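Local coordinates for PA0821 (Pseudomonas aeruginosa, PDB 7DRG), which probably acts as the immunity protein (antitoxin) that neutralises a VRR-NUC nuclease effector of the type VI secretion system, at residues Q164-F169 with L233-N238; E239-A244 with D248-Q253; F259-Y262 with G267-I270. All coordinates share one frame; numbering follows the deposited sequence.

Contact 1. Residues Q164-F169 with L233-N238; sequences QLFIDF and LTLLNN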
loop_
_atom_site.group_PDB
_atom_site.type_symbol
_atom_site.label_atom_id
_atom_site.label_comp_id
_atom_site.label_asym_id
_atom_site.label_seq_id
_atom_site.Cartn_x
_atom_site.Cartn_y
_atom_site.Cartn_z
ATOM N N GLN B 164 23.156 13.621 -17.768
ATOM C CA GLN B 164 24.288 14.527 -17.927
ATOM C C GLN B 164 24.475 15.412 -16.698
ATOM O O GLN B 164 25.607 15.650 -16.262
ATOM C CB GLN B 164 24.097 15.386 -19.178
ATOM C CG GLN B 164 25.314 16.223 -19.528
ATOM C CD GLN B 164 26.456 15.379 -20.065
ATOM O OE1 GLN B 164 26.343 14.769 -21.134
ATOM N NE2 GLN B 164 27.555 15.323 -19.320
ATOM N N LEU B 165 23.377 15.908 -16.126
ATOM C CA LEU B 165 23.481 16.714 -14.911
ATOM C C LEU B 165 24.088 15.907 -13.773
ATOM O O LEU B 165 24.968 16.392 -13.054
ATOM C CB LEU B 165 22.106 17.252 -14.495
ATOM C CG LEU B 165 21.390 18.245 -15.402
ATOM C CD1 LEU B 165 20.032 18.592 -14.793
ATOM C CD2 LEU B 165 22.231 19.502 -15.620
ATOM N N PHE B 166 23.609 14.671 -13.579
ATOM C CA PHE B 166 24.087 13.869 -12.456
ATOM C C PHE B 166 25.589 13.627 -12.554
ATOM O O PHE B 166 26.314 13.756 -11.559
ATOM C CB PHE B 166 23.313 12.546 -12.387
ATOM C CG PHE B 166 23.496 11.807 -11.096
ATOM C CD1 PHE B 166 22.733 12.136 -9.988
ATOM C CD2 PHE B 166 24.426 10.785 -10.985
ATOM C CE1 PHE B 166 22.907 11.459 -8.793
ATOM C CE2 PHE B 166 24.598 10.108 -9.797
ATOM C CZ PHE B 166 23.830 10.445 -8.698
ATOM N N ILE B 167 26.078 13.305 -13.753
ATOM C CA ILE B 167 27.511 13.102 -13.936
ATOM C C ILE B 167 28.268 14.416 -13.772
ATOM O O ILE B 167 29.314 14.463 -13.116
ATOM C CB ILE B 167 27.784 12.460 -15.306
ATOM C CG1 ILE B 167 26.979 11.168 -15.479
ATOM C CG2 ILE B 167 29.277 12.218 -15.480
ATOM C CD1 ILE B 167 27.132 10.188 -14.350
ATOM N N ASP B 168 27.769 15.495 -14.380
ATOM C CA ASP B 168 28.435 16.790 -14.262
ATOM C C ASP B 168 28.527 17.229 -12.810
ATOM O O ASP B 168 29.562 17.753 -12.377
ATOM C CB ASP B 168 27.701 17.852 -15.081
ATOM C CG ASP B 168 27.966 17.729 -16.581
ATOM O OD1 ASP B 168 28.756 16.858 -16.980
ATOM O OD2 ASP B 168 27.368 18.500 -17.364
ATOM N N PHE B 169 27.455 17.019 -12.039
ATOM C CA PHE B 169 27.468 17.438 -10.639
ATOM C C PHE B 169 28.425 16.576 -9.825
ATOM O O PHE B 169 29.145 17.082 -8.955
ATOM C CB PHE B 169 26.061 17.352 -10.019
ATOM C CG PHE B 169 25.031 18.278 -10.626
ATOM C CD1 PHE B 169 25.338 19.151 -11.653
ATOM C CD2 PHE B 169 23.729 18.269 -10.130
ATOM C CE1 PHE B 169 24.378 19.981 -12.194
ATOM C CE2 PHE B 169 22.761 19.099 -10.666
ATOM C CZ PHE B 169 23.080 19.960 -11.689
ATOM N N LEU B 233 20.774 5.278 -11.061
ATOM C CA LEU B 233 22.160 5.701 -10.968
ATOM C C LEU B 233 22.618 5.491 -9.533
ATOM O O LEU B 233 21.866 5.762 -8.592
ATOM C CB LEU B 233 22.327 7.164 -11.376
ATOM C CG LEU B 233 21.661 7.593 -12.684
ATOM C CD1 LEU B 233 21.991 9.048 -12.998
ATOM C CD2 LEU B 233 22.098 6.688 -13.841
ATOM N N THR B 234 23.828 4.968 -9.372
ATOM C CA THR B 234 24.426 4.735 -8.066
ATOM C C THR B 234 25.834 5.301 -8.080
ATOM O O THR B 234 26.614 4.973 -8.974
ATOM C CB THR B 234 24.452 3.242 -7.736
ATOM O OG1 THR B 234 23.132 2.707 -7.902
ATOM C CG2 THR B 234 24.886 3.026 -6.289
ATOM N N LEU B 235 26.158 6.150 -7.103
ATOM C CA LEU B 235 27.462 6.805 -7.038
ATOM C C LEU B 235 28.267 6.237 -5.874
ATOM O O LEU B 235 27.796 6.233 -4.732
ATOM C CB LEU B 235 27.315 8.327 -6.894
ATOM C CG LEU B 235 28.626 9.130 -6.932
ATOM C CD1 LEU B 235 28.363 10.499 -7.480
ATOM C CD2 LEU B 235 29.240 9.263 -5.542
ATOM N N LEU B 236 29.490 5.795 -6.162
ATOM C CA LEU B 236 30.432 5.339 -5.151
ATOM C C LEU B 236 31.699 6.171 -5.255
ATOM O O LEU B 236 32.264 6.286 -6.344
ATOM C CB LEU B 236 30.800 3.868 -5.346
ATOM C CG LEU B 236 29.678 2.848 -5.532
ATOM C CD1 LEU B 236 30.284 1.475 -5.757
ATOM C CD2 LEU B 236 28.742 2.827 -4.331
ATOM N N ASN B 237 32.151 6.732 -4.135
ATOM C CA ASN B 237 33.480 7.330 -4.163
ATOM C C ASN B 237 34.531 6.218 -4.192
ATOM O O ASN B 237 34.222 5.032 -4.072
ATOM C CB ASN B 237 33.685 8.294 -2.985
ATOM C CG ASN B 237 33.726 7.600 -1.630
ATOM O OD1 ASN B 237 33.343 6.437 -1.484
ATOM N ND2 ASN B 237 34.184 8.336 -0.618
ATOM N N ASN B 238 35.793 6.607 -4.400
ATOM C CA ASN B 238 36.817 5.586 -4.586
ATOM C C ASN B 238 36.942 4.674 -3.373
ATOM O O ASN B 238 37.210 3.477 -3.526
ATOM C CB ASN B 238 38.163 6.229 -4.917
ATOM C CG ASN B 238 38.293 6.572 -6.394
ATOM O OD1 ASN B 238 37.584 6.019 -7.237
ATOM N ND2 ASN B 238 39.211 7.476 -6.715
#
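Phe166 reaches the strand because its CG stands anti to the backbone N (chi1 -166°), which swings the ring off helix 161-173 toward Leu233. Leu233 does the reverse: its CG lies anti to its own carbonyl carbon (chi1 -48°), bringing CD1 beside the stem and near rim of the phenylalanine, at CB, CG and CD2. The two side chains slide past each other in opposite directions, so each reaches the root of the other. Leu233 CD1 sits 3.6 Å from Phe166 CD2 and 3.8 Å from Phe166 CB, while Leu233 CB lies over one face of the ring, 4.0 Å from Phe166 CE2. Leu235, two residues on and therefore on the same side of the strand, adds a looser, oblique contact from its CB, 4.4 Å from Phe166 CE2. A flat, wide ring suits this place, since it can span two leucines of one strand face: the CD1 methyl of Leu233 fits against the ring and its stem, while Leu235 offers its CB. No hydrogen bond crosses the contact; all three touching residues are buried, and the attraction is apolar. Between these two segments Phe166 alone makes the contact from the helix side. Val269 of strand 267-272 also touches Phe166, Leu233 is further covered by Phe162 and Leu163, and Leu235 by Ala170. Strand 233-237 itself runs between strands 177-180 and 267-272, with helix 161-173 lying across this face.

Contact 2. Residues E239-A244 with D248-Q253; sequences ERLALA and DALRAQ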
loop_
_atom_site.group_PDB
_atom_site.type_symbol
_atom_site.label_atom_id
_atom_site.label_comp_id
_atom_site.label_asym_id
_atom_site.label_seq_id
_atom_site.Cartn_x
_atom_site.Cartn_y
_atom_site.Cartn_z
ATOM N N GLU B 239 36.725 5.196 -2.164
ATOM C CA GLU B 239 36.827 4.332 -0.992
ATOM C C GLU B 239 35.720 3.279 -0.982
ATOM O O GLU B 239 35.976 2.101 -0.710
ATOM C CB GLU B 239 36.805 5.149 0.297
ATOM C CG GLU B 239 36.834 4.246 1.520
ATOM C CD GLU B 239 37.170 4.966 2.806
ATOM O OE1 GLU B 239 36.948 6.193 2.884
ATOM O OE2 GLU B 239 37.657 4.292 3.740
ATOM N N ARG B 240 34.477 3.683 -1.263
ATOM C CA ARG B 240 33.393 2.706 -1.342
ATOM C C ARG B 240 33.602 1.747 -2.502
ATOM O O ARG B 240 33.287 0.554 -2.399
ATOM C CB ARG B 240 32.054 3.424 -1.478
ATOM C CG ARG B 240 31.584 4.032 -0.178
ATOM C CD ARG B 240 30.446 5.031 -0.373
ATOM N NE ARG B 240 29.893 5.393 0.921
ATOM C CZ ARG B 240 30.427 6.292 1.738
ATOM N NH1 ARG B 240 31.526 6.956 1.382
ATOM N NH2 ARG B 240 29.851 6.532 2.904
ATOM N N LEU B 241 34.124 2.252 -3.621
ATOM C CA LEU B 241 34.408 1.393 -4.765
ATOM C C LEU B 241 35.418 0.309 -4.404
ATOM O O LEU B 241 35.247 -0.858 -4.776
ATOM C CB LEU B 241 34.912 2.239 -5.932
ATOM C CG LEU B 241 35.303 1.507 -7.213
ATOM C CD1 LEU B 241 34.132 0.709 -7.766
ATOM C CD2 LEU B 241 35.809 2.504 -8.236
ATOM N N ALA B 242 36.459 0.670 -3.650
ATOM C CA ALA B 242 37.440 -0.321 -3.217
ATOM C C ALA B 242 36.826 -1.329 -2.251
ATOM O O ALA B 242 37.099 -2.532 -2.346
ATOM C CB ALA B 242 38.641 0.378 -2.578
ATOM N N LEU B 243 35.988 -0.863 -1.318
ATOM C CA LEU B 243 35.323 -1.777 -0.398
ATOM C C LEU B 243 34.369 -2.723 -1.116
ATOM O O LEU B 243 34.099 -3.814 -0.606
ATOM C CB LEU B 243 34.569 -0.993 0.680
ATOM C CG LEU B 243 35.427 -0.358 1.777
ATOM C CD1 LEU B 243 34.628 0.670 2.556
ATOM C CD2 LEU B 243 35.971 -1.425 2.716
ATOM N N ALA B 244 33.865 -2.341 -2.290
ATOM C CA ALA B 244 32.971 -3.196 -3.061
ATOM C C ALA B 244 33.717 -4.188 -3.942
ATOM O O ALA B 244 33.076 -4.966 -4.657
ATOM C CB ALA B 244 32.035 -2.345 -3.925
ATOM N N ASP B 248 37.016 -3.418 -11.581
ATOM C CA ASP B 248 37.114 -4.659 -12.346
ATOM C C ASP B 248 36.149 -5.711 -11.813
ATOM O O ASP B 248 35.431 -6.363 -12.581
ATOM C CB ASP B 248 38.549 -5.190 -12.315
ATOM C CG ASP B 248 39.509 -4.335 -13.121
ATOM O OD1 ASP B 248 39.046 -3.610 -14.029
ATOM O OD2 ASP B 248 40.729 -4.392 -12.848
ATOM N N ALA B 249 36.109 -5.880 -10.489
ATOM C CA ALA B 249 35.255 -6.903 -9.896
ATOM C C ALA B 249 33.774 -6.592 -10.082
ATOM O O ALA B 249 32.956 -7.516 -10.145
ATOM C CB ALA B 249 35.585 -7.059 -8.412
ATOM N N LEU B 250 33.407 -5.308 -10.170
ATOM C CA LEU B 250 32.000 -4.967 -10.372
ATOM C C LEU B 250 31.572 -5.189 -11.817
ATOM O O LEU B 250 30.479 -5.709 -12.071
ATOM C CB LEU B 250 31.738 -3.514 -9.963
ATOM C CG LEU B 250 31.700 -3.210 -8.466
ATOM C CD1 LEU B 250 31.439 -1.728 -8.243
ATOM C CD2 LEU B 250 30.636 -4.055 -7.769
ATOM N N ARG B 251 32.415 -4.795 -12.778
ATOM C CA ARG B 251 32.076 -4.995 -14.183
ATOM C C ARG B 251 31.959 -6.475 -14.517
ATOM O O ARG B 251 31.249 -6.845 -15.457
ATOM C CB ARG B 251 33.113 -4.308 -15.075
ATOM C CG ARG B 251 33.042 -2.781 -15.015
ATOM C CD ARG B 251 34.219 -2.119 -15.716
ATOM N NE ARG B 251 34.082 -2.146 -17.167
ATOM C CZ ARG B 251 34.964 -1.622 -18.012
ATOM N NH1 ARG B 251 36.055 -1.024 -17.549
ATOM N NH2 ARG B 251 34.756 -1.693 -19.319
ATOM N N ALA B 252 32.622 -7.335 -13.738
ATOM C CA ALA B 252 32.464 -8.777 -13.897
ATOM C C ALA B 252 31.081 -9.267 -13.475
ATOM O O ALA B 252 30.669 -10.352 -13.902
ATOM C CB ALA B 252 33.540 -9.513 -13.096
ATOM N N GLN B 253 30.358 -8.505 -12.650
ATOM C CA GLN B 253 29.043 -8.909 -12.177
ATOM C C GLN B 253 27.894 -8.163 -12.839
ATOM O O GLN B 253 26.733 -8.475 -12.557
ATOM C CB GLN B 253 28.935 -8.698 -10.657
ATOM C CG GLN B 253 30.052 -9.313 -9.845
ATOM C CD GLN B 253 30.078 -8.787 -8.427
ATOM O OE1 GLN B 253 30.966 -8.017 -8.054
ATOM N NE2 GLN B 253 29.106 -9.197 -7.626
#
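Leu250 is the side chain that joins helix 247-251 to helix 238-243 and the turn after it. Its CB leaves the backbone toward the other segment, and CG is placed anti to the carbonyl carbon, beside the backbone N (chi1 -74°). From CG the two methyls part company. CD1 goes forward to Leu241, where it meets CD1 of that residue at 3.7 Å, and the same methyl lies 4.4 Å from Ala244 CB. CD2 turns to the backbone instead and comes within 4.1 Å of Ala244 O. One branched end therefore fits against a leucine tip, an alanine methyl and a carbonyl oxygen, for which leucine, with its fork at the end of a short stem, is well shaped. Leu241 answers from its own helix with CG anti to the backbone N (chi1 178°), and the two leucines cross obliquely, meeting through single methyls. Ala244 N donates to Arg240 O at 3.0 Å, the last i to i-4 bond of this segment. Ala244, just past the helix, offers only a methyl here, which suits a place where the CA atoms of Ala244 and Leu250 are 7.6 Å apart. The patch is small and partly buried, the packing of two successive short helices across the turn between them, without polar bonds. Helix 288-297 packs against the same residues, with Leu297 touching both Ala244 and Leu250, and Ala296 resting on Leu250; strand 233-237 leads directly into the first helix.

Contact 3. Residues F259-Y262 with G267-I270; sequences FAFY and GVVI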
loop_
_atom_site.group_PDB
_atom_site.type_symbol
_atom_site.label_atom_id
_atom_site.label_comp_id
_atom_site.label_asym_id
_atom_site.label_seq_id
_atom_site.Cartn_x
_atom_site.Cartn_y
_atom_site.Cartn_z
ATOM N N PHE B 259 24.472 -2.363 -18.059
ATOM C CA PHE B 259 25.072 -1.500 -17.050
ATOM C C PHE B 259 26.162 -0.664 -17.694
ATOM O O PHE B 259 26.987 -1.184 -18.456
ATOM C CB PHE B 259 25.638 -2.318 -15.887
ATOM C CG PHE B 259 24.589 -3.067 -15.114
ATOM C CD1 PHE B 259 24.142 -4.307 -15.543
ATOM C CD2 PHE B 259 24.037 -2.525 -13.962
ATOM C CE1 PHE B 259 23.168 -4.994 -14.840
ATOM C CE2 PHE B 259 23.063 -3.206 -13.254
ATOM C CZ PHE B 259 22.625 -4.441 -13.690
ATOM N N ALA B 260 26.147 0.633 -17.402
ATOM C CA ALA B 260 27.167 1.557 -17.866
ATOM C C ALA B 260 27.902 2.135 -16.667
ATOM O O ALA B 260 27.343 2.255 -15.571
ATOM C CB ALA B 260 26.565 2.693 -18.704
ATOM N N PHE B 261 29.163 2.491 -16.885
ATOM C CA PHE B 261 30.021 3.017 -15.836
ATOM C C PHE B 261 30.600 4.344 -16.289
ATOM O O PHE B 261 31.156 4.447 -17.387
ATOM C CB PHE B 261 31.135 2.026 -15.486
ATOM C CG PHE B 261 30.617 0.696 -15.040
ATOM C CD1 PHE B 261 30.238 -0.257 -15.968
ATOM C CD2 PHE B 261 30.470 0.412 -13.693
ATOM C CE1 PHE B 261 29.734 -1.477 -15.558
ATOM C CE2 PHE B 261 29.978 -0.808 -13.278
ATOM C CZ PHE B 261 29.607 -1.753 -14.212
ATOM N N TYR B 262 30.435 5.360 -15.453
ATOM C CA TYR B 262 30.956 6.690 -15.720
ATOM C C TYR B 262 32.003 7.002 -14.667
ATOM O O TYR B 262 31.676 7.260 -13.501
ATOM C CB TYR B 262 29.836 7.731 -15.729
ATOM C CG TYR B 262 28.744 7.412 -16.721
ATOM C CD1 TYR B 262 28.906 7.678 -18.078
ATOM C CD2 TYR B 262 27.558 6.823 -16.302
ATOM C CE1 TYR B 262 27.913 7.375 -18.984
ATOM C CE2 TYR B 262 26.554 6.523 -17.201
ATOM C CZ TYR B 262 26.734 6.797 -18.538
ATOM O OH TYR B 262 25.733 6.493 -19.433
ATOM N N GLY B 267 35.657 8.680 -8.282
ATOM C CA GLY B 267 34.616 7.709 -8.018
ATOM C C GLY B 267 33.996 7.285 -9.326
ATOM O O GLY B 267 34.490 7.622 -10.406
ATOM N N VAL B 268 32.889 6.551 -9.223
ATOM C CA VAL B 268 32.195 6.053 -10.401
ATOM C C VAL B 268 30.694 6.201 -10.193
ATOM O O VAL B 268 30.190 6.102 -9.069
ATOM C CB VAL B 268 32.582 4.585 -10.703
ATOM C CG1 VAL B 268 32.122 3.652 -9.590
ATOM C CG2 VAL B 268 32.042 4.140 -12.062
ATOM N N VAL B 269 29.984 6.482 -11.283
ATOM C CA VAL B 269 28.528 6.374 -11.325
ATOM C C VAL B 269 28.173 5.145 -12.148
ATOM O O VAL B 269 28.672 4.968 -13.268
ATOM C CB VAL B 269 27.863 7.630 -11.912
ATOM C CG1 VAL B 269 26.344 7.394 -12.076
ATOM C CG2 VAL B 269 28.108 8.823 -11.021
ATOM N N ILE B 270 27.323 4.297 -11.591
ATOM C CA ILE B 270 26.829 3.100 -12.262
ATOM C C ILE B 270 25.416 3.384 -12.744
ATOM O O ILE B 270 24.582 3.861 -11.971
ATOM C CB ILE B 270 26.852 1.886 -11.319
ATOM C CG1 ILE B 270 28.250 1.691 -10.734
ATOM C CG2 ILE B 270 26.365 0.625 -12.046
ATOM C CD1 ILE B 270 28.330 0.619 -9.678
#
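Tyr262 and Val269 form the hydrogen-bonded pair of an antiparallel beta hairpin, strands 259-264 and 267-272. Their backbones exchange two nearly straight bonds, Tyr262 N to Val269 O at 2.8 Å and Val269 N to Tyr262 O at 2.9 Å. CA-H...O contacts supplement them, as where Val268 CA lies 3.4 Å from Tyr262 O. Next along comes the non-hydrogen-bonded pair Phe261 and Ile270, whose side chains lie side by side and point the same way. With Phe261 CG anti to its carbonyl carbon (chi1 -58°), the ring is laid beside Ile270, Phe261 CD2 resting 3.9 Å from Ile270 CG1. Val268 CG2 meets the edge of the Phe261 ring, and Ile270 CG2 the edge of the Phe259 ring. Beta-branched valine and isoleucine suit an extended strand, while the aromatics supply broad surface on the buried faces. Farther out, Leu293 of helix 288-297 touches both Phe259 and Ile270, and Leu247 and Arg251 touch Phe261. Behind the other face, Ile167 packs on both Val269 and Tyr262. The ring of Tyr262 is fixed at its far end, where OH makes hydrogen bonds with Gln271 OE1 and Leu358 N.

From the N terminus, contact 1 comes first: it closes a long excursion of 63 residues between segments 164-169 and 233-238. The chain then passes straight into helix 238-243, and contact 2 closes the short turn to helix 247-251. Contact 3 follows, closing the hairpin of strands 259-264 and 267-272. The three are in series, none enclosing or crossing another. In space they converge: strand 233-237 is the sheet neighbour of strand 267-272, tied by Thr234 O to Ile270 N and Leu236 O to Val268 N. Contact 2 packs on the opposite face from helix 161-173, through Leu241 on Val268, Leu250 on Ile270 and Arg251 on Phe261.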